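Local coordinates for protein D-alanyl transferase DltD (Enterococcus faecalis, PDB 6O93) that probably acts in the D-alanylation of lipoteichoic acid, a step in building the cell wall of Gram-positive bacteria, at residues A[23-28]-A[81-86]; A[111-116]-A[145-150]; A[120-123]-A[127-130]. One frame throughout, in Å; residues are numbered along the deposited sequence.

From the N terminus, interaction 1 comes first. It closes a loop of 52 residues that carries strands 40-44 and 69-73 of the central parallel sheet, and sets the short helix 22-26 against helix 80-90. Interaction 2 opens only after that loop is shut; it closes a second, largely helical loop by joining the entry to helix 115-121 with the C-terminal part of helix 139-148. Interaction 3 is nested inside this second loop, at the turn from helix 115-121 into helix 124-132. The three are neighbours in space: interactions 1 and 3 are joined through Lys26 and the 120-123 segment, Met85 packs on Trp130, and Leu81 lies against Arg147 of interaction 2.

Interaction 1. Residues A[23-28]-A[81-86]; sequences NVLKGN and LTQAMV
Gln83 NE2 is held by two backbone carbonyls, Leu73 O and, more weakly, Gly45 O, which fix the amide beside the sheet. Its other end, OE1, is buried with no polar partner and lies 4.4 Å from Leu25 CD1, a methyl that borders the oxygen without satisfying it. The main apolar contact is made about one helical turn further along, where Leu25 CD1 meets Val86 CG2 at 3.8 Å and Val86 CG1 at 4.1 Å. Both branches of the valine therefore receive the one leucine methyl, and the two side chains cross at about a right angle. With CG anti to the backbone N (chi1 -174°), the leucine reaches across a gap of 7.1 Å between Leu25 CA and Val86 CA. Val86 CG2 also touches the leucine backbone, 3.9 Å from Leu25 O, which accepts a hydrogen bond from Gln126 NE2. No hydrogen bond joins the two segments, so this is a small hydrophobic junction with a polar amide at its border. Helix 80-90 lies in the beta-alpha-beta crossover from strand 69-73 to strand 98-102, and Gln83 and Val86 rest on Phe44 of the intervening strand 40-44, with helix 22-26 packed alongside.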
loop_
_atom_site.group_PDB
_atom_site.type_symbol
_atom_site.label_atom_id
_atom_site.label_comp_id
_atom_site.label_asym_id
_atom_site.label_seq_id
_atom_site.Cartn_x
_atom_site.Cartn_y
_atom_site.Cartn_z
ATOM N N ASN A 23 13.167 6.257 0.867
ATOM C CA ASN A 23 13.598 7.214 1.881
ATOM C C ASN A 23 12.507 8.231 2.193
ATOM O O ASN A 23 12.447 8.746 3.314
ATOM C CB ASN A 23 14.875 7.925 1.432
ATOM C CG ASN A 23 16.079 7.007 1.431
ATOM O OD1 ASN A 23 16.117 6.015 2.160
ATOM N ND2 ASN A 23 17.070 7.331 0.611
ATOM N N VAL A 24 11.642 8.536 1.222
ATOM C CA VAL A 24 10.479 9.369 1.508
ATOM C C VAL A 24 9.447 8.580 2.302
ATOM O O VAL A 24 8.831 9.101 3.239
ATOM C CB VAL A 24 9.880 9.922 0.201
ATOM C CG1 VAL A 24 8.541 10.592 0.477
ATOM C CG2 VAL A 24 10.842 10.901 -0.455
ATOM N N LEU A 25 9.239 7.313 1.938
ATOM C CA LEU A 25 8.298 6.473 2.671
ATOM C C LEU A 25 8.705 6.331 4.133
ATOM O O LEU A 25 7.849 6.335 5.025
ATOM C CB LEU A 25 8.201 5.101 2.008
ATOM C CG LEU A 25 7.143 4.152 2.573
ATOM C CD1 LEU A 25 5.742 4.694 2.324
ATOM C CD2 LEU A 25 7.300 2.773 1.969
ATOM N N LYS A 26 10.007 6.200 4.398
ATOM C CA LYS A 26 10.504 6.059 5.761
ATOM C C LYS A 26 10.635 7.387 6.495
ATOM O O LYS A 26 10.821 7.382 7.718
ATOM C CB LYS A 26 11.872 5.370 5.762
ATOM C CG LYS A 26 11.888 3.985 5.152
ATOM C CD LYS A 26 13.293 3.400 5.175
ATOM C CE LYS A 26 13.471 2.347 4.093
ATOM N NZ LYS A 26 14.698 1.530 4.295
ATOM N N GLY A 27 10.562 8.514 5.788
ATOM C CA GLY A 27 10.709 9.818 6.395
ATOM C C GLY A 27 9.376 10.417 6.799
ATOM O O GLY A 27 8.329 9.768 6.768
ATOM N N ASN A 28 9.429 11.691 7.187
ATOM C CA ASN A 28 8.239 12.431 7.595
ATOM C C ASN A 28 8.056 13.743 6.848
ATOM O O ASN A 28 6.935 14.054 6.443
ATOM C CB ASN A 28 8.287 12.715 9.108
ATOM C CG ASN A 28 7.749 11.565 9.936
ATOM O OD1 ASN A 28 7.034 10.699 9.431
ATOM N ND2 ASN A 28 8.081 11.560 11.223
ATOM N N LEU A 81 1.719 -3.854 8.040
ATOM C CA LEU A 81 2.406 -3.425 9.255
ATOM C C LEU A 81 3.278 -2.205 8.982
ATOM O O LEU A 81 3.251 -1.226 9.736
ATOM C CB LEU A 81 3.238 -4.575 9.820
ATOM C CG LEU A 81 3.820 -4.360 11.220
ATOM C CD1 LEU A 81 2.714 -4.145 12.243
ATOM C CD2 LEU A 81 4.682 -5.539 11.614
ATOM N N THR A 82 4.057 -2.248 7.899
ATOM C CA THR A 82 4.828 -1.080 7.487
ATOM C C THR A 82 3.918 0.120 7.262
ATOM O O THR A 82 4.206 1.230 7.725
ATOM C CB THR A 82 5.612 -1.396 6.211
ATOM O OG1 THR A 82 6.601 -2.395 6.482
ATOM C CG2 THR A 82 6.290 -0.143 5.672
ATOM N N GLN A 83 2.810 -0.087 6.547
ATOM C CA GLN A 83 1.924 1.020 6.206
ATOM C C GLN A 83 1.231 1.588 7.437
ATOM O O GLN A 83 0.982 2.798 7.502
ATOM C CB GLN A 83 0.890 0.561 5.177
ATOM C CG GLN A 83 1.483 0.129 3.841
ATOM C CD GLN A 83 2.050 1.292 3.047
ATOM O OE1 GLN A 83 2.248 2.383 3.578
ATOM N NE2 GLN A 83 2.309 1.063 1.764
ATOM N N ALA A 84 0.910 0.741 8.417
ATOM C CA ALA A 84 0.286 1.238 9.640
ATOM C C ALA A 84 1.167 2.280 10.319
ATOM O O ALA A 84 0.667 3.277 10.854
ATOM C CB ALA A 84 -0.008 0.076 10.589
ATOM N N MET A 85 2.485 2.075 10.299
ATOM C CA MET A 85 3.394 3.047 10.893
ATOM C C MET A 85 3.559 4.273 10.004
ATOM O O MET A 85 3.730 5.387 10.515
ATOM C CB MET A 85 4.752 2.396 11.165
ATOM C CG MET A 85 5.694 3.249 12.006
ATOM S SD MET A 85 5.062 3.587 13.669
ATOM C CE MET A 85 5.020 1.932 14.361
ATOM N N VAL A 86 3.510 4.090 8.684
ATOM C CA VAL A 86 3.505 5.227 7.766
ATOM C C VAL A 86 2.303 6.118 8.047
ATOM O O VAL A 86 2.419 7.347 8.122
ATOM C CB VAL A 86 3.510 4.735 6.307
ATOM C CG1 VAL A 86 3.278 5.896 5.344
ATOM C CG2 VAL A 86 4.814 4.022 5.989
#

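Interaction 2. Residues A[111-116]-A[145-150]. With PO4 (phosphate ion), chain E.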
loop_
_atom_site.group_PDB
_atom_site.type_symbol
_atom_site.label_atom_id
_atom_site.label_comp_id
_atom_site.label_asym_id
_atom_site.label_seq_id
_atom_site.Cartn_x
_atom_site.Cartn_y
_atom_site.Cartn_z
ATOM N N LYS A 111 2.778 -17.214 6.853
ATOM C CA LYS A 111 3.651 -16.652 7.875
ATOM C C LYS A 111 3.659 -15.129 7.882
ATOM O O LYS A 111 4.388 -14.531 8.679
ATOM C CB LYS A 111 5.076 -17.178 7.685
ATOM C CG LYS A 111 5.209 -18.674 7.946
ATOM C CD LYS A 111 6.572 -19.209 7.529
ATOM C CE LYS A 111 6.671 -19.379 6.017
ATOM N NZ LYS A 111 8.048 -19.750 5.586
ATOM N N GLY A 112 2.867 -14.488 7.028
ATOM C CA GLY A 112 2.793 -13.042 7.025
ATOM C C GLY A 112 3.961 -12.411 6.287
ATOM O O GLY A 112 4.673 -13.053 5.508
ATOM N N VAL A 113 4.155 -11.123 6.550
ATOM C CA VAL A 113 5.202 -10.376 5.845
ATOM C C VAL A 113 6.563 -10.974 6.188
ATOM O O VAL A 113 6.860 -11.191 7.378
ATOM C CB VAL A 113 5.144 -8.882 6.213
ATOM C CG1 VAL A 113 5.393 -8.672 7.702
ATOM C CG2 VAL A 113 6.150 -8.096 5.382
ATOM N N PRO A 114 7.416 -11.273 5.206
ATOM C CA PRO A 114 8.732 -11.843 5.525
ATOM C C PRO A 114 9.583 -10.891 6.353
ATOM O O PRO A 114 9.416 -9.670 6.306
ATOM C CB PRO A 114 9.354 -12.091 4.145
ATOM C CG PRO A 114 8.191 -12.185 3.210
ATOM C CD PRO A 114 7.157 -11.254 3.756
ATOM N N ASN A 115 10.515 -11.469 7.118
ATOM C CA ASN A 115 11.408 -10.664 7.949
ATOM C C ASN A 115 12.136 -9.609 7.123
ATOM O O ASN A 115 12.187 -8.433 7.500
ATOM C CB ASN A 115 12.423 -11.561 8.662
ATOM C CG ASN A 115 11.805 -12.383 9.775
ATOM O OD1 ASN A 115 10.731 -12.062 10.281
ATOM N ND2 ASN A 115 12.493 -13.446 10.174
ATOM N N ASP A 116 12.708 -10.016 5.986
ATOM C CA ASP A 116 13.522 -9.101 5.192
ATOM C C ASP A 116 12.677 -8.034 4.511
ATOM O O ASP A 116 13.181 -6.943 4.223
ATOM C CB ASP A 116 14.320 -9.878 4.146
ATOM C CG ASP A 116 15.288 -10.867 4.764
ATOM O OD1 ASP A 116 15.624 -10.704 5.956
ATOM O OD2 ASP A 116 15.716 -11.803 4.053
ATOM N N ALA A 145 3.310 -3.473 19.225
ATOM C CA ALA A 145 4.451 -3.889 20.034
ATOM C C ALA A 145 4.698 -5.387 19.906
ATOM O O ALA A 145 5.837 -5.826 19.712
ATOM C CB ALA A 145 4.219 -3.506 21.496
ATOM N N GLN A 146 3.636 -6.189 20.014
ATOM C CA GLN A 146 3.784 -7.637 19.920
ATOM C C GLN A 146 4.390 -8.043 18.581
ATOM O O GLN A 146 5.316 -8.861 18.527
ATOM C CB GLN A 146 2.426 -8.311 20.130
ATOM C CG GLN A 146 2.444 -9.837 20.014
ATOM C CD GLN A 146 2.189 -10.329 18.595
ATOM O OE1 GLN A 146 3.026 -11.012 18.005
ATOM N NE2 GLN A 146 1.025 -9.991 18.050
ATOM N N ARG A 147 3.881 -7.479 17.484
ATOM C CA ARG A 147 4.369 -7.865 16.164
ATOM C C ARG A 147 5.812 -7.425 15.955
ATOM O O ARG A 147 6.626 -8.185 15.419
ATOM C CB ARG A 147 3.471 -7.275 15.075
ATOM C CG ARG A 147 2.059 -7.837 15.054
ATOM C CD ARG A 147 2.005 -9.250 14.479
ATOM N NE ARG A 147 2.349 -9.272 13.057
ATOM C CZ ARG A 147 3.286 -10.041 12.504
ATOM N NH1 ARG A 147 3.996 -10.895 13.231
ATOM N NH2 ARG A 147 3.505 -9.961 11.199
ATOM N N LEU A 148 6.150 -6.203 16.372
ATOM C CA LEU A 148 7.486 -5.679 16.111
ATOM C C LEU A 148 8.561 -6.532 16.776
ATOM O O LEU A 148 9.649 -6.714 16.217
ATOM C CB LEU A 148 7.586 -4.229 16.584
ATOM C CG LEU A 148 6.795 -3.190 15.790
ATOM C CD1 LEU A 148 7.032 -1.807 16.372
ATOM C CD2 LEU A 148 7.158 -3.220 14.317
ATOM N N THR A 149 8.280 -7.066 17.968
ATOM C CA THR A 149 9.258 -7.906 18.651
ATOM C C THR A 149 9.540 -9.203 17.909
ATOM O O THR A 149 10.472 -9.920 18.288
ATOM C CB THR A 149 8.797 -8.245 20.071
ATOM O OG1 THR A 149 7.573 -8.992 20.022
ATOM C CG2 THR A 149 8.599 -6.981 20.892
ATOM N N LYS A 150 8.767 -9.527 16.875
ATOM C CA LYS A 150 8.980 -10.754 16.124
ATOM C C LYS A 150 10.003 -10.602 15.006
ATOM O O LYS A 150 10.404 -11.614 14.421
ATOM C CB LYS A 150 7.655 -11.245 15.529
ATOM C CG LYS A 150 6.573 -11.536 16.564
ATOM C CD LYS A 150 6.959 -12.694 17.475
ATOM C CE LYS A 150 5.814 -13.088 18.401
ATOM N NZ LYS A 150 5.475 -12.016 19.383
HETATM P P PO4 E . 15.873 -14.082 7.382
HETATM O O1 PO4 E . 15.404 -13.324 8.602
HETATM O O2 PO4 E . 14.683 -14.478 6.541
HETATM O O3 PO4 E . 16.617 -15.320 7.820
HETATM O O4 PO4 E . 16.788 -13.200 6.567
HETATM O O HOH W 1 5.112 -11.846 9.534
HETATM O O HOH W 2 9.084 -12.740 12.312
#
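Val113 and Arg147 make the direct contact, a loose one: Val113 CG1 lies 4.2 Å from Arg147 NH2, obliquely to the guanidinium plane. Two waters do most of the joining. Water 1 sits at the guanidinium edge, in its plane, and accepts from Arg147 NH2 at 3.0 Å while donating to both Lys111 O and Val113 O. It thus ties the arginine to two backbone carbonyls of the loop. Water 2 settles a meeting of two acceptors: Asn115 OD1 and Lys150 O stand 4.2 Å apart, and the water donates to each of them at 2.7 Å. The amide's other end, Asn115 ND2, gives a weak hydrogen bond of 3.3 Å to O1 of a phosphate probably from the crystallisation liquor.

In the next shell, bends at chi2 (-74°) and chi3 (-67°) curl the Arg147 chain, and the guanidinium at its end gives NE to a salt bridge with Asp275 and NH2 to water 1. Just beyond, Thr149 and Lys150 fold back on Gln146. Lys150 NZ donates to Gln146 OE1 at 3.0 Å, in the carbonyl plane on a lone pair, and Thr149 OG1 bonds to Gln146 O at 2.7 Å. The contact joins the loop leading into helix 115-121, and that helix's first residue, to the C-terminal part of helix 139-148 and the residues after it, with helix 158-168 packed against Leu148 and Thr149.

Interaction 3. Residues A[120-123]-A[127-130]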
loop_
_atom_site.group_PDB
_atom_site.type_symbol
_atom_site.label_atom_id
_atom_site.label_comp_id
_atom_site.label_asym_id
_atom_site.label_seq_id
_atom_site.Cartn_x
_atom_site.Cartn_y
_atom_site.Cartn_z
ATOM N N ALA A 120 13.560 -4.329 5.417
ATOM C CA ALA A 120 14.031 -3.434 4.368
ATOM C C ALA A 120 13.324 -2.086 4.401
ATOM O O ALA A 120 13.882 -1.099 3.918
ATOM C CB ALA A 120 13.844 -4.078 2.994
ATOM N N HIS A 121 12.120 -2.021 4.968
ATOM C CA HIS A 121 11.338 -0.790 4.996
ATOM C C HIS A 121 11.104 -0.274 6.410
ATOM O O HIS A 121 10.325 0.670 6.595
ATOM C CB HIS A 121 10.002 -1.013 4.284
ATOM C CG HIS A 121 10.158 -1.517 2.886
ATOM N ND1 HIS A 121 10.052 -2.853 2.559
ATOM C CD2 HIS A 121 10.452 -0.871 1.734
ATOM C CE1 HIS A 121 10.255 -3.003 1.263
ATOM N NE2 HIS A 121 10.500 -1.816 0.739
ATOM N N TYR A 122 11.759 -0.859 7.407
ATOM C CA TYR A 122 11.583 -0.419 8.782
ATOM C C TYR A 122 12.084 1.008 8.954
ATOM O O TYR A 122 13.214 1.335 8.580
ATOM C CB TYR A 122 12.326 -1.368 9.722
ATOM C CG TYR A 122 12.472 -0.862 11.137
ATOM C CD1 TYR A 122 11.387 -0.839 12.005
ATOM C CD2 TYR A 122 13.699 -0.422 11.611
ATOM C CE1 TYR A 122 11.519 -0.384 13.302
ATOM C CE2 TYR A 122 13.843 0.033 12.904
ATOM C CZ TYR A 122 12.752 0.049 13.746
ATOM O OH TYR A 122 12.890 0.502 15.036
ATOM N N SER A 123 11.234 1.861 9.522
ATOM C CA SER A 123 11.562 3.261 9.777
ATOM C C SER A 123 11.801 3.443 11.271
ATOM O O SER A 123 10.855 3.416 12.066
ATOM C CB SER A 123 10.444 4.181 9.289
ATOM O OG SER A 123 10.715 5.532 9.623
ATOM N N THR A 127 9.033 4.752 14.086
ATOM C CA THR A 127 8.837 3.891 15.248
ATOM C C THR A 127 9.209 4.616 16.537
ATOM O O THR A 127 8.466 4.569 17.524
ATOM C CB THR A 127 9.656 2.609 15.092
ATOM O OG1 THR A 127 9.281 1.952 13.876
ATOM C CG2 THR A 127 9.420 1.666 16.262
ATOM N N TYR A 128 10.358 5.294 16.548
ATOM C CA TYR A 128 10.761 6.055 17.729
ATOM C C TYR A 128 9.803 7.213 17.997
ATOM O O TYR A 128 9.465 7.491 19.155
ATOM C CB TYR A 128 12.186 6.582 17.558
ATOM C CG TYR A 128 13.284 5.587 17.886
ATOM C CD1 TYR A 128 13.032 4.222 17.947
ATOM C CD2 TYR A 128 14.575 6.024 18.151
ATOM C CE1 TYR A 128 14.040 3.323 18.256
ATOM C CE2 TYR A 128 15.585 5.138 18.458
ATOM C CZ TYR A 128 15.316 3.789 18.510
ATOM O OH TYR A 128 16.327 2.913 18.819
ATOM N N GLN A 129 9.370 7.908 16.943
ATOM C CA GLN A 129 8.403 8.987 17.114
ATOM C C GLN A 129 7.121 8.472 17.757
ATOM O O GLN A 129 6.561 9.116 18.651
ATOM C CB GLN A 129 8.100 9.632 15.762
ATOM C CG GLN A 129 7.115 10.789 15.825
ATOM C CD GLN A 129 6.590 11.175 14.458
ATOM O OE1 GLN A 129 6.317 10.314 13.618
ATOM N NE2 GLN A 129 6.450 12.475 14.225
ATOM N N TRP A 130 6.643 7.310 17.308
ATOM C CA TRP A 130 5.426 6.731 17.866
ATOM C C TRP A 130 5.562 6.499 19.367
ATOM O O TRP A 130 4.664 6.843 20.145
ATOM C CB TRP A 130 5.100 5.432 17.121
ATOM C CG TRP A 130 4.237 4.452 17.863
ATOM C CD1 TRP A 130 2.974 4.663 18.341
ATOM C CD2 TRP A 130 4.565 3.093 18.183
ATOM N NE1 TRP A 130 2.502 3.520 18.946
ATOM C CE2 TRP A 130 3.459 2.543 18.863
ATOM C CE3 TRP A 130 5.690 2.290 17.964
ATOM C CZ2 TRP A 130 3.446 1.227 19.327
ATOM C CZ3 TRP A 130 5.674 0.983 18.427
ATOM C CH2 TRP A 130 4.559 0.465 19.099
#
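The side chains of Tyr122 and Thr127 cross at about a right angle, Thr127 OG1 approaching the tyrosine ring obliquely, 3.3 Å from Tyr122 CE1. Thr127 CG2 lies near the phenol end, 3.9 Å from Tyr122 OH, and that hydroxyl stands in turn obliquely to the ring of Tyr128, 4.4 Å from Tyr128 CE1. Over one face of the His121 imidazole, toward its rim, lies Ala120 CB.

Next to this contact, Ser123 O is gripped by two donors of one residue. Thr127 N gives it a hydrogen bond of 3.0 Å and Thr127 OG1 another of 2.8 Å, reaching the oxygen from opposite faces of the carbonyl plane with tilts of 26° and 31°. The threonine hydroxyl turns back to the preceding turn because OG1 is anti to the carbonyl carbon (chi1 -57°). Ser123 is the N-cap of helix 124-132: its OG accepts from Gln126 N and also bonds to Lys26 O, so this one residue starts the helix and ties it to the end of helix 22-26. The contact is therefore the corner between helices 115-121 and 124-132. Around it, Tyr122 lies on Leu160 of helix 158-168, Tyr128 bonds through OH to Asp157 and packs on helix 175-195, and Trp130 fills in between helices 80-90 and 139-148.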